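Side-chain contacts in Alpha/beta hydrolase (Legionella pneumophila subsp. pneumophila str. Philadelphia 1, PDB 4EZI), which is of unknown function but has the alpha/beta-hydrolase fold and may act as a lipase that hydrolyses triacylglycerols: residues A109-V114 / Q368-E373; A103-S108 / K360-F365; V64-H69 / K149-R154; V177-L182 / K305-L310; D89-S92 / K97-I100. All blocks are in the same frame, centred on the assembly; numbering follows the deposited sequence.

Overall arrangement
The five contacts lie on and around the mixed sheet of an alpha/beta hydrolase. Interaction 3 opens first, at 64-69, and spans interaction 5, which is local to the connection between strand 74-80 and helix 99-108; the segments of interactions 1, 2 and 3 alternate along the chain. Interactions 1 and 2 share helix 355-370, their centres about 9 Å apart. Interaction 3 joins the neighbouring strand 57-67 to helix 134-154. Interaction 4, between helix 170-185 and the approach to strand 310-314, lies about 25 Å, centre to centre, from interaction 5, across the chain's centre. The C-terminal helix thus packs on helix 99-108 and the start of strand 112-116, some 250 residues earlier.

Interaction 1 of 5, residues A109-V114 / Q368-E373; sequences AGYMTV and QFERQE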
# COMPACT_ATOMS: atom_id res chain seq x y z
N ALA A 109 -15.30 -10.21 -6.87
CA ALA A 109 -15.49 -10.72 -5.50
C ALA A 109 -16.72 -10.15 -4.82
O ALA A 109 -17.21 -10.74 -3.86
CB ALA A 109 -14.22 -10.47 -4.65
N GLY A 110 -17.22 -9.02 -5.29
CA GLY A 110 -18.42 -8.40 -4.73
C GLY A 110 -18.24 -7.60 -3.45
O GLY A 110 -19.19 -7.37 -2.74
N TYR A 111 -17.02 -7.12 -3.20
CA TYR A 111 -16.74 -6.34 -2.02
C TYR A 111 -16.84 -4.86 -2.33
O TYR A 111 -16.51 -4.40 -3.44
CB TYR A 111 -15.33 -6.64 -1.48
CG TYR A 111 -15.04 -8.11 -1.17
CD1 TYR A 111 -16.02 -8.97 -0.71
CD2 TYR A 111 -13.76 -8.61 -1.33
CE1 TYR A 111 -15.73 -10.30 -0.41
CE2 TYR A 111 -13.46 -9.91 -1.04
CZ TYR A 111 -14.45 -10.77 -0.59
OH TYR A 111 -14.12 -12.08 -0.30
N MSE A 112 -17.29 -4.08 -1.34
CA MSE A 112 -17.12 -2.65 -1.37
C MSE A 112 -15.64 -2.34 -1.25
O MSE A 112 -15.03 -2.71 -0.25
CB MSE A 112 -17.93 -1.98 -0.27
CG MSE A 112 -17.74 -0.45 -0.28
SE MSE A 112 -18.92 0.47 0.95
CE MSE A 112 -17.64 1.14 2.18
N THR A 113 -15.06 -1.74 -2.30
CA THR A 113 -13.62 -1.62 -2.45
C THR A 113 -13.23 -0.19 -2.11
O THR A 113 -13.72 0.78 -2.72
CB THR A 113 -13.21 -2.08 -3.87
OG1 THR A 113 -13.65 -3.43 -4.06
CG2 THR A 113 -11.72 -1.99 -4.08
N VAL A 114 -12.37 -0.04 -1.10
CA VAL A 114 -12.00 1.23 -0.50
C VAL A 114 -10.50 1.40 -0.70
O VAL A 114 -9.74 0.54 -0.29
CB VAL A 114 -12.36 1.23 0.99
CG1 VAL A 114 -11.90 2.48 1.68
CG2 VAL A 114 -13.89 1.04 1.17
N GLN A 368 -11.85 -17.48 1.35
CA GLN A 368 -11.78 -18.53 2.35
C GLN A 368 -12.38 -18.06 3.66
O GLN A 368 -13.13 -18.80 4.30
CB GLN A 368 -10.33 -18.97 2.55
CG GLN A 368 -10.17 -20.07 3.59
CD GLN A 368 -8.73 -20.52 3.76
OE1 GLN A 368 -7.89 -20.35 2.86
NE2 GLN A 368 -8.45 -21.12 4.91
N PHE A 369 -12.07 -16.84 4.07
CA PHE A 369 -12.57 -16.30 5.32
C PHE A 369 -13.94 -15.67 5.22
O PHE A 369 -14.63 -15.55 6.23
CB PHE A 369 -11.48 -15.47 6.02
CG PHE A 369 -10.37 -16.33 6.47
CD1 PHE A 369 -10.57 -17.15 7.58
CD2 PHE A 369 -9.21 -16.49 5.72
CE1 PHE A 369 -9.61 -18.05 7.95
CE2 PHE A 369 -8.24 -17.40 6.10
CZ PHE A 369 -8.45 -18.17 7.23
N GLU A 370 -14.37 -15.33 4.01
CA GLU A 370 -15.75 -14.90 3.78
C GLU A 370 -16.73 -16.03 4.10
O GLU A 370 -17.79 -15.79 4.66
CB GLU A 370 -15.90 -14.49 2.30
CG GLU A 370 -17.31 -14.01 1.95
CD GLU A 370 -17.41 -13.41 0.52
OE1 GLU A 370 -16.46 -13.52 -0.27
OE2 GLU A 370 -18.46 -12.82 0.21
N ARG A 371 -16.37 -17.25 3.70
CA ARG A 371 -17.28 -18.42 3.72
C ARG A 371 -17.16 -19.28 4.98
O ARG A 371 -17.54 -20.46 4.99
CB ARG A 371 -17.12 -19.26 2.44
CG ARG A 371 -15.82 -20.03 2.34
CD ARG A 371 -15.67 -20.71 1.03
NE ARG A 371 -14.43 -21.48 0.99
CZ ARG A 371 -13.35 -21.19 0.26
NH1 ARG A 371 -13.30 -20.15 -0.58
NH2 ARG A 371 -12.28 -21.97 0.35
N GLN A 372 -16.70 -18.68 6.05
CA GLN A 372 -16.78 -19.29 7.37
C GLN A 372 -17.03 -18.18 8.37
O GLN A 372 -16.87 -16.98 8.06
CB GLN A 372 -15.53 -20.12 7.70
CG GLN A 372 -14.24 -19.32 7.73
CD GLN A 372 -13.00 -20.18 8.08
OE1 GLN A 372 -12.41 -20.85 7.21
NE2 GLN A 372 -12.57 -20.09 9.33
N GLU A 373 -17.44 -18.56 9.57
CA GLU A 373 -17.74 -17.57 10.58
C GLU A 373 -18.64 -16.46 9.97
O GLU A 373 -18.43 -15.29 10.24
CB GLU A 373 -16.39 -17.05 11.15
CG GLU A 373 -16.38 -15.78 12.05
CD GLU A 373 -15.09 -15.56 12.85
OE1 GLU A 373 -14.31 -16.52 13.04
OE2 GLU A 373 -14.87 -14.41 13.31
O HOH W 1 -19.01 -11.13 -1.82
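Y111 and E370 meet from opposite directions, the tyrosine coming from the lead-in to strand 112-116 and the glutamate from the last turn of helix 355-370. E370 can be followed outward. Its CB lies 4.0 Å from Y111 OH, already near the phenol. CG then leaves opposite the backbone N (chi1 -179°), and the extended chain carries CD to the edge of the Y111 ring, in the ring plane and 3.7 Å from Y111 CE1. At the tip the oxygens part company. OE1 accepts a hydrogen bond of 2.7 Å from Y111 OH, which reaches it from above the carboxylate, 51° out of the plane, and it also forms a salt bridge with K367. OE2 lies 2.7 Å from a water that is itself 2.7 Å from A109 O, a route by which the carboxylate can reach the backbone at the end of helix 99-108. Just after that helix, G110 is the first residue to leave helical backbone angles, with a positive phi that a residue without a CB adopts readily. A methyl group suits position 109, because A109 CB rests on one face of the Y111 ring, 3.7 Å above the plane and offset toward the rim, and the same ring stacks with Y164. Tyrosine fits this place through its two halves, a flat body for the buried layer and a hydroxyl able to reach the helix end. The carboxylate is therefore served by a phenol and an ammonium group at one oxygen and by water at the other, which would probably stabilise its negative charge where it is partly shielded from solvent.

Interaction 2 of 5, residues A103-S108 / K360-F365; sequences AAYGNS and KEQVDF
Y105 reaches from helix 99-108 to Q362 and V363 of helix 355-370, two helices that pack beside each other against the central sheet of the alpha/beta-hydrolase fold. Their short segments run at 42° with axes 10.4 Å apart, and the backbones come nearest at Y105 and V363. The polar part is a single weak hydrogen bond of 3.0 Å from Y105 OH to Q362 OE1. The oxygen sits at the edge of the phenol, near the ring plane, while the amide plane is turned 43° from that of the ring. Next to the weak bond, Q362 CB lies 3.2 Å from Y105 OH. A glutamine suits this buried spot because its two ends do different work: OE1 accepts from the tyrosine, and NE2 gives its hydrogens to the main-chain oxygens of A195 and G167. G167 belongs to a GxSxG sequence consistent with a nucleophile elbow, so Q362 probably helps to hold the strand leading into it. The apolar part centres on V363. The small alanine A104 offers only a methyl to V363, while the longer tyrosine beside it spans the distance to Q362. The CG2 branch of V363, placed opposite the carbonyl carbon, slides past the tyrosine and touches Y105 CE1 at 3.8 Å in an oblique approach, and the same V363 CG2 meets A104 CB at 4.2 Å.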
# COMPACT_ATOMS: atom_id res chain seq x y z
N ALA A 103 -11.88 -4.59 -10.63
CA ALA A 103 -12.40 -5.76 -11.30
C ALA A 103 -12.34 -6.99 -10.41
O ALA A 103 -13.29 -7.77 -10.31
CB ALA A 103 -11.68 -5.97 -12.62
N ALA A 104 -11.19 -7.19 -9.77
CA ALA A 104 -10.98 -8.37 -8.96
C ALA A 104 -11.80 -8.32 -7.66
O ALA A 104 -12.49 -9.27 -7.33
CB ALA A 104 -9.47 -8.54 -8.68
N TYR A 105 -11.67 -7.23 -6.93
CA TYR A 105 -12.28 -7.12 -5.61
C TYR A 105 -13.75 -6.73 -5.63
O TYR A 105 -14.49 -7.12 -4.71
CB TYR A 105 -11.51 -6.13 -4.75
CG TYR A 105 -10.17 -6.62 -4.27
CD1 TYR A 105 -10.08 -7.68 -3.38
CD2 TYR A 105 -8.97 -6.02 -4.67
CE1 TYR A 105 -8.86 -8.15 -2.92
CE2 TYR A 105 -7.73 -6.48 -4.22
CZ TYR A 105 -7.68 -7.54 -3.35
OH TYR A 105 -6.48 -8.00 -2.83
N GLY A 106 -14.13 -5.93 -6.61
CA GLY A 106 -15.46 -5.37 -6.71
C GLY A 106 -16.32 -6.13 -7.69
O GLY A 106 -17.28 -6.82 -7.29
N ASN A 107 -16.01 -6.03 -8.98
CA ASN A 107 -16.87 -6.66 -9.98
C ASN A 107 -16.94 -8.16 -9.84
O ASN A 107 -18.00 -8.74 -10.10
CB ASN A 107 -16.48 -6.30 -11.41
CG ASN A 107 -16.41 -4.82 -11.65
OD1 ASN A 107 -15.41 -4.20 -11.33
ND2 ASN A 107 -17.45 -4.26 -12.28
N SER A 108 -15.84 -8.81 -9.47
CA SER A 108 -15.81 -10.25 -9.27
C SER A 108 -16.14 -10.61 -7.83
O SER A 108 -17.17 -11.26 -7.58
CB SER A 108 -14.47 -10.86 -9.70
OG SER A 108 -14.46 -12.25 -9.43
N LYS A 360 -4.42 -12.50 -7.15
CA LYS A 360 -5.30 -13.68 -7.18
C LYS A 360 -5.27 -14.42 -5.85
O LYS A 360 -6.32 -14.82 -5.33
CB LYS A 360 -4.89 -14.60 -8.34
CG LYS A 360 -5.72 -15.86 -8.50
CD LYS A 360 -7.19 -15.63 -8.60
CE LYS A 360 -7.95 -16.88 -9.13
NZ LYS A 360 -7.31 -18.17 -8.70
N GLU A 361 -4.08 -14.58 -5.28
CA GLU A 361 -3.96 -15.19 -3.96
C GLU A 361 -4.68 -14.41 -2.89
O GLU A 361 -5.27 -15.00 -1.97
CB GLU A 361 -2.51 -15.40 -3.57
CG GLU A 361 -1.70 -16.33 -4.47
CD GLU A 361 -2.20 -17.77 -4.56
OE1 GLU A 361 -2.83 -18.28 -3.61
OE2 GLU A 361 -1.91 -18.41 -5.59
N GLN A 362 -4.59 -13.08 -2.94
CA GLN A 362 -5.29 -12.25 -1.96
C GLN A 362 -6.80 -12.48 -2.02
O GLN A 362 -7.43 -12.71 -0.99
CB GLN A 362 -4.96 -10.76 -2.18
CG GLN A 362 -3.51 -10.43 -1.87
CD GLN A 362 -3.11 -9.04 -2.34
OE1 GLN A 362 -3.62 -8.53 -3.34
NE2 GLN A 362 -2.19 -8.42 -1.63
N VAL A 363 -7.36 -12.41 -3.21
CA VAL A 363 -8.80 -12.64 -3.38
C VAL A 363 -9.21 -14.02 -2.85
O VAL A 363 -10.19 -14.16 -2.14
CB VAL A 363 -9.27 -12.49 -4.87
CG1 VAL A 363 -10.77 -12.88 -5.02
CG2 VAL A 363 -8.99 -11.09 -5.39
N ASP A 364 -8.43 -15.03 -3.20
CA ASP A 364 -8.73 -16.39 -2.77
C ASP A 364 -8.67 -16.54 -1.25
O ASP A 364 -9.48 -17.25 -0.65
CB ASP A 364 -7.81 -17.39 -3.44
CG ASP A 364 -8.11 -17.61 -4.90
OD1 ASP A 364 -9.22 -17.28 -5.37
OD2 ASP A 364 -7.23 -18.17 -5.58
N PHE A 365 -7.70 -15.89 -0.62
CA PHE A 365 -7.59 -15.89 0.83
C PHE A 365 -8.81 -15.25 1.48
O PHE A 365 -9.38 -15.80 2.43
CB PHE A 365 -6.32 -15.17 1.24
CG PHE A 365 -5.94 -15.30 2.69
CD1 PHE A 365 -5.58 -16.52 3.22
CD2 PHE A 365 -5.93 -14.19 3.52
CE1 PHE A 365 -5.18 -16.63 4.55
CE2 PHE A 365 -5.56 -14.29 4.84
CZ PHE A 365 -5.17 -15.51 5.35

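Interaction 3 of 5, residues V64-H69 / K149-R154; sequences VAMPIH and KELANR
Extended torsions bring selenomethionine M66 to L151: beyond CG its chain runs straight, with chi3 at 179°, and so projects CE from the strand onto the helix. On the helix side, a chi1 of 178° carries CG of L151 toward the strand, and chi2 of 66° turns CD2 to it. The two tips meet with CE of M66 3.6 Å from CD2 of L151. The same M66 CE settles on the helix backbone at A152, 3.8 Å from A152 CA and 4.1 Å from A152 CB. An alanine fits there because its short side chain lets the long, flexible one lie directly against the helix surface. V64, two residues before M66 and so on the same face of the strand, supplies the second part of the contact. V64 CB is 4.1 Å from L151 CD2, the valine and leucine passing each other in opposite directions. CD2 of L151 thus touches both strand side chains. No hydrogen bond crosses, and branched, selenoether and methyl groups fill the layer between. Segments 64-67 and 149-154 have axes 10.3 Å apart, with 43° between their directions. M112 of the adjacent strand 112-116 touches V64, M66 and A152, while L8, Y11 and Y44 of the strands beyond strand 57-67 pack on L151, so the helix end bridges the antiparallel edge of the sheet and its parallel part.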
# COMPACT_ATOMS: atom_id res chain seq x y z
N VAL A 64 -14.00 5.00 -3.47
CA VAL A 64 -14.90 3.97 -2.96
C VAL A 64 -15.72 3.42 -4.13
O VAL A 64 -16.29 4.17 -4.91
CB VAL A 64 -15.87 4.51 -1.88
CG1 VAL A 64 -16.77 3.39 -1.37
CG2 VAL A 64 -15.09 5.16 -0.76
N ALA A 65 -15.78 2.10 -4.26
CA ALA A 65 -16.51 1.42 -5.32
C ALA A 65 -17.49 0.44 -4.71
O ALA A 65 -17.10 -0.42 -3.93
CB ALA A 65 -15.55 0.70 -6.25
N MSE A 66 -18.77 0.61 -5.06
CA MSE A 66 -19.88 -0.13 -4.46
C MSE A 66 -20.56 -1.02 -5.51
O MSE A 66 -21.18 -0.49 -6.44
CB MSE A 66 -20.93 0.83 -3.87
CG MSE A 66 -20.42 1.61 -2.68
SE MSE A 66 -21.66 3.02 -2.15
CE MSE A 66 -20.72 3.74 -0.62
N PRO A 67 -20.50 -2.35 -5.34
CA PRO A 67 -21.31 -3.23 -6.19
C PRO A 67 -22.78 -2.83 -6.17
O PRO A 67 -23.37 -2.61 -5.12
CB PRO A 67 -21.09 -4.61 -5.57
CG PRO A 67 -19.74 -4.54 -4.93
CD PRO A 67 -19.62 -3.12 -4.43
N ILE A 68 -23.35 -2.75 -7.37
CA ILE A 68 -24.75 -2.40 -7.54
C ILE A 68 -25.55 -3.76 -7.54
O ILE A 68 -25.17 -4.73 -8.17
CB ILE A 68 -24.97 -1.61 -8.86
CG1 ILE A 68 -24.10 -0.34 -8.90
CG2 ILE A 68 -26.46 -1.28 -9.07
CD1 ILE A 68 -23.94 0.24 -10.34
N HIS A 69 -26.63 -3.80 -6.81
CA HIS A 69 -27.44 -5.01 -6.69
C HIS A 69 -26.71 -6.22 -6.11
O HIS A 69 -26.69 -7.29 -6.71
CB HIS A 69 -28.05 -5.41 -8.03
CG HIS A 69 -28.92 -4.36 -8.65
ND1 HIS A 69 -29.01 -4.18 -10.01
CD2 HIS A 69 -29.71 -3.42 -8.08
CE1 HIS A 69 -29.84 -3.18 -10.26
NE2 HIS A 69 -30.27 -2.70 -9.11
N LYS A 149 -17.14 4.15 5.30
CA LYS A 149 -18.29 3.63 6.01
C LYS A 149 -19.34 4.71 6.24
O LYS A 149 -20.54 4.43 6.20
CB LYS A 149 -17.86 2.96 7.31
CG LYS A 149 -17.09 1.65 7.04
CD LYS A 149 -16.61 0.91 8.25
CE LYS A 149 -17.75 0.06 8.82
NZ LYS A 149 -17.28 -0.78 9.94
N GLU A 150 -18.89 5.92 6.51
CA GLU A 150 -19.83 7.04 6.58
C GLU A 150 -20.59 7.24 5.28
O GLU A 150 -21.81 7.49 5.27
CB GLU A 150 -19.14 8.35 6.97
CG GLU A 150 -18.54 8.37 8.37
CD GLU A 150 -17.68 9.59 8.65
OE1 GLU A 150 -17.95 10.66 8.08
OE2 GLU A 150 -16.73 9.49 9.47
N LEU A 151 -19.88 7.16 4.16
CA LEU A 151 -20.54 7.26 2.84
C LEU A 151 -21.59 6.18 2.67
O LEU A 151 -22.73 6.47 2.27
CB LEU A 151 -19.49 7.21 1.73
CG LEU A 151 -20.07 7.24 0.31
CD1 LEU A 151 -20.75 8.58 0.02
CD2 LEU A 151 -18.96 6.91 -0.70
N ALA A 152 -21.23 4.95 3.00
CA ALA A 152 -22.20 3.86 2.85
C ALA A 152 -23.43 4.12 3.73
O ALA A 152 -24.56 3.89 3.27
CB ALA A 152 -21.54 2.51 3.18
N ASN A 153 -23.24 4.65 4.94
CA ASN A 153 -24.40 4.97 5.81
C ASN A 153 -25.27 6.05 5.18
O ASN A 153 -26.50 5.95 5.18
CB ASN A 153 -23.93 5.37 7.20
CG ASN A 153 -25.09 5.67 8.15
OD1 ASN A 153 -26.12 4.98 8.13
ND2 ASN A 153 -24.92 6.68 8.98
N ARG A 154 -24.64 7.08 4.65
CA ARG A 154 -25.38 8.17 4.02
C ARG A 154 -26.17 7.71 2.81
O ARG A 154 -27.23 8.26 2.50
CB ARG A 154 -24.44 9.30 3.63
CG ARG A 154 -23.93 10.08 4.83
CD ARG A 154 -22.76 10.92 4.46
NE ARG A 154 -22.25 11.77 5.54
CZ ARG A 154 -22.62 13.03 5.78
NH1 ARG A 154 -23.56 13.63 5.05
NH2 ARG A 154 -22.04 13.70 6.78

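Interaction 4 of 5, residues V177-L182 / K305-L310; sequences VMFEML and KPTAPL
F179 drives its ring from helix 170-185 into the curve of P306, T307, A308 and L310, and this one side chain carries the whole contact. The buried side is made by P306, A308 and L310. F179 CZ is 3.6 Å from A308 N, which lies at the ring edge and in its plane, and 3.8 Å from P306 CB. A308 CB is 4.0 Å from F179 CE1, and L310 CD1 reaches F179 CE2 at 4.1 Å. Proline and alanine suit this wall, since both have compact apolar side chains that fit against the ring. With CG opposite its backbone N (chi1 -176°), the phenylalanine leaves the helix directly toward the loop, and V194 and L165 of the sheet pack on it as well. T307 forms the solvent side, although it makes the shortest approach: T307 OG1, in the crowded position between backbone N and carbonyl carbon, comes within 3.4 Å of F179 CE1 without bonding to it. The residue itself is exposed, where a hydroxyl can meet solvent. Helix 170-185 starts just after S169, the serine of a probable nucleophile elbow. A helix leaving that turn and packing back on the parallel strands is the pattern of the alpha/beta-hydrolase fold.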
# COMPACT_ATOMS: atom_id res chain seq x y z
N VAL A 177 0.85 -2.01 8.81
CA VAL A 177 0.79 -0.97 9.84
C VAL A 177 -0.66 -0.53 10.14
O VAL A 177 -1.00 -0.24 11.30
CB VAL A 177 1.75 0.23 9.55
CG1 VAL A 177 3.19 -0.29 9.50
CG2 VAL A 177 1.36 1.01 8.29
N MSE A 178 -1.52 -0.57 9.13
CA MSE A 178 -2.95 -0.35 9.33
C MSE A 178 -3.52 -1.43 10.26
O MSE A 178 -4.27 -1.13 11.18
CB MSE A 178 -3.65 -0.40 7.97
CG MSE A 178 -5.15 -0.26 8.05
SE MSE A 178 -5.93 -0.46 6.30
CE MSE A 178 -7.70 0.10 6.82
N PHE A 179 -3.21 -2.68 9.97
CA PHE A 179 -3.65 -3.82 10.79
C PHE A 179 -3.22 -3.67 12.25
O PHE A 179 -4.03 -3.80 13.18
CB PHE A 179 -3.06 -5.06 10.16
CG PHE A 179 -3.46 -6.39 10.77
CD1 PHE A 179 -4.66 -6.62 11.45
CD2 PHE A 179 -2.60 -7.46 10.59
CE1 PHE A 179 -4.97 -7.90 11.92
CE2 PHE A 179 -2.93 -8.73 11.02
CZ PHE A 179 -4.11 -8.94 11.70
N GLU A 180 -1.94 -3.32 12.46
CA GLU A 180 -1.41 -3.13 13.78
C GLU A 180 -2.17 -2.04 14.52
O GLU A 180 -2.52 -2.20 15.70
CB GLU A 180 0.10 -2.81 13.69
CG GLU A 180 0.77 -2.61 15.02
CD GLU A 180 2.22 -2.28 14.89
OE1 GLU A 180 2.58 -1.58 13.92
OE2 GLU A 180 3.00 -2.69 15.77
N MSE A 181 -2.39 -0.91 13.86
CA MSE A 181 -3.04 0.22 14.48
C MSE A 181 -4.52 -0.03 14.74
O MSE A 181 -5.04 0.44 15.75
CB MSE A 181 -2.84 1.48 13.64
CG MSE A 181 -3.35 2.76 14.29
SE MSE A 181 -3.00 4.36 13.26
CE MSE A 181 -1.09 4.58 13.64
N LEU A 182 -5.19 -0.75 13.85
CA LEU A 182 -6.57 -1.15 14.12
C LEU A 182 -6.66 -2.00 15.39
O LEU A 182 -7.50 -1.76 16.26
CB LEU A 182 -7.17 -1.90 12.93
CG LEU A 182 -7.60 -1.04 11.73
CD1 LEU A 182 -8.00 -1.96 10.59
CD2 LEU A 182 -8.72 -0.07 12.11
N LYS A 305 0.77 -9.06 17.84
CA LYS A 305 -0.18 -10.14 17.76
C LYS A 305 -1.24 -9.86 16.70
O LYS A 305 -1.99 -8.88 16.83
CB LYS A 305 -0.85 -10.36 19.11
CG LYS A 305 -1.84 -11.54 19.13
CD LYS A 305 -2.49 -11.72 20.49
CE LYS A 305 -3.43 -12.91 20.49
NZ LYS A 305 -4.34 -12.90 21.68
N PRO A 306 -1.32 -10.72 15.67
CA PRO A 306 -2.38 -10.50 14.68
C PRO A 306 -3.74 -10.84 15.28
O PRO A 306 -3.86 -11.80 16.07
CB PRO A 306 -2.05 -11.49 13.58
CG PRO A 306 -0.68 -11.92 13.80
CD PRO A 306 -0.40 -11.79 15.26
N THR A 307 -4.74 -10.05 14.93
CA THR A 307 -6.10 -10.24 15.42
C THR A 307 -7.04 -10.74 14.30
O THR A 307 -8.27 -10.65 14.41
CB THR A 307 -6.63 -8.92 16.00
OG1 THR A 307 -6.51 -7.91 14.99
CG2 THR A 307 -5.86 -8.53 17.28
N ALA A 308 -6.44 -11.28 13.23
CA ALA A 308 -7.15 -11.86 12.11
C ALA A 308 -6.20 -12.79 11.39
O ALA A 308 -4.97 -12.62 11.47
CB ALA A 308 -7.61 -10.78 11.14
N PRO A 309 -6.74 -13.76 10.64
CA PRO A 309 -5.91 -14.56 9.75
C PRO A 309 -5.05 -13.68 8.86
O PRO A 309 -5.54 -12.67 8.31
CB PRO A 309 -6.94 -15.35 8.93
CG PRO A 309 -8.13 -15.42 9.82
CD PRO A 309 -8.16 -14.17 10.62
N LEU A 310 -3.80 -14.10 8.69
CA LEU A 310 -2.77 -13.30 8.04
C LEU A 310 -2.00 -14.13 7.03
O LEU A 310 -1.42 -15.16 7.39
CB LEU A 310 -1.83 -12.72 9.10
CG LEU A 310 -0.61 -11.93 8.62
CD1 LEU A 310 -1.05 -10.67 7.88
CD2 LEU A 310 0.29 -11.60 9.81

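Interaction 5 of 5, residues D89-S92 / K97-I100; sequences DVPS and KNYI
D89 and K97 form a salt bridge, K97 NZ lying 3.1 Å from D89 OD1, although the hydrogen bond within it is weak. Bent at chi3 and chi4 (chi4 -92°), the lysine crosses the D89 side chain at about a right angle. K97 is exposed and occupies two conformations, so the bridge is doubtful as a constant feature. The firmer partner of D89 OD1 is N95 ND2, in the turn between the segments. N98 likewise turns its amide nitrogen to N94 OD1, and asparagines suit such a turn because their short amides reach neighbouring residues. All of this lies in the connection from strand 74-80 to helix 99-108, a beta-to-alpha link of the alpha/beta-hydrolase fold. Packing follows beneath the polar layer. N98 OD1 lies 3.7 Å from P91 CB and equally far from P91 CG, the two side chains crossing at about a right angle. Proline is well placed at the start of a 3-10 turn, where its fixed phi fits the helical conformation. Beyond the pair, L63 and M115 of the sheet touch both P91 and N98.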
# COMPACT_ATOMS: atom_id res chain seq x y z
N ASP A 89 -1.58 9.60 -10.23
CA ASP A 89 -1.66 8.17 -10.54
C ASP A 89 -2.08 7.39 -9.30
O ASP A 89 -1.30 6.60 -8.75
CB ASP A 89 -0.32 7.67 -11.06
CG ASP A 89 -0.37 6.22 -11.54
OD1 ASP A 89 -1.45 5.70 -11.83
OD2 ASP A 89 0.72 5.61 -11.58
N VAL A 90 -3.29 7.64 -8.83
CA VAL A 90 -3.78 7.12 -7.57
C VAL A 90 -5.25 6.72 -7.75
O VAL A 90 -5.91 7.22 -8.68
CB VAL A 90 -3.60 8.11 -6.39
CG1 VAL A 90 -2.11 8.26 -6.05
CG2 VAL A 90 -4.28 9.47 -6.67
N PRO A 91 -5.78 5.89 -6.85
CA PRO A 91 -7.11 5.31 -7.08
C PRO A 91 -8.26 6.30 -7.30
O PRO A 91 -9.18 6.00 -8.05
CB PRO A 91 -7.32 4.42 -5.85
CG PRO A 91 -5.93 3.97 -5.54
CD PRO A 91 -5.09 5.21 -5.74
N SER A 92 -8.23 7.47 -6.65
CA SER A 92 -9.34 8.40 -6.82
C SER A 92 -9.50 8.89 -8.26
O SER A 92 -10.56 9.41 -8.60
CB SER A 92 -9.20 9.60 -5.91
OG SER A 92 -8.07 10.39 -6.24
N LYS A 97 -4.87 1.69 -15.18
CA LYS A 97 -4.00 0.91 -14.31
C LYS A 97 -4.68 0.54 -12.98
O LYS A 97 -4.31 -0.44 -12.33
CB LYS A 97 -2.68 1.64 -14.08
CG LYS A 97 -1.88 1.79 -15.35
CD LYS A 97 -0.53 2.50 -15.09
CE LYS A 97 -0.64 3.69 -14.14
NZ LYS A 97 -0.87 5.02 -14.77
N ASN A 98 -5.69 1.29 -12.57
CA ASN A 98 -6.45 0.98 -11.36
C ASN A 98 -7.54 -0.06 -11.59
O ASN A 98 -8.09 -0.61 -10.63
CB ASN A 98 -7.16 2.24 -10.85
CG ASN A 98 -7.60 2.13 -9.42
OD1 ASN A 98 -6.78 1.91 -8.53
ND2 ASN A 98 -8.91 2.30 -9.18
N TYR A 99 -7.88 -0.35 -12.85
CA TYR A 99 -9.04 -1.14 -13.14
C TYR A 99 -8.96 -2.54 -12.54
O TYR A 99 -9.97 -3.09 -12.11
CB TYR A 99 -9.26 -1.29 -14.65
CG TYR A 99 -9.81 -0.08 -15.39
CD1 TYR A 99 -9.99 1.16 -14.78
CD2 TYR A 99 -10.14 -0.19 -16.72
CE1 TYR A 99 -10.53 2.21 -15.49
CE2 TYR A 99 -10.68 0.84 -17.43
CZ TYR A 99 -10.87 2.04 -16.81
OH TYR A 99 -11.44 3.09 -17.51
N ILE A 100 -7.77 -3.15 -12.55
CA ILE A 100 -7.67 -4.52 -12.11
C ILE A 100 -8.10 -4.70 -10.65
O ILE A 100 -8.66 -5.74 -10.30
CB ILE A 100 -6.22 -5.07 -12.33
CG1 ILE A 100 -6.18 -6.57 -12.25
CG2 ILE A 100 -5.21 -4.40 -11.40
CD1 ILE A 100 -6.94 -7.27 -13.40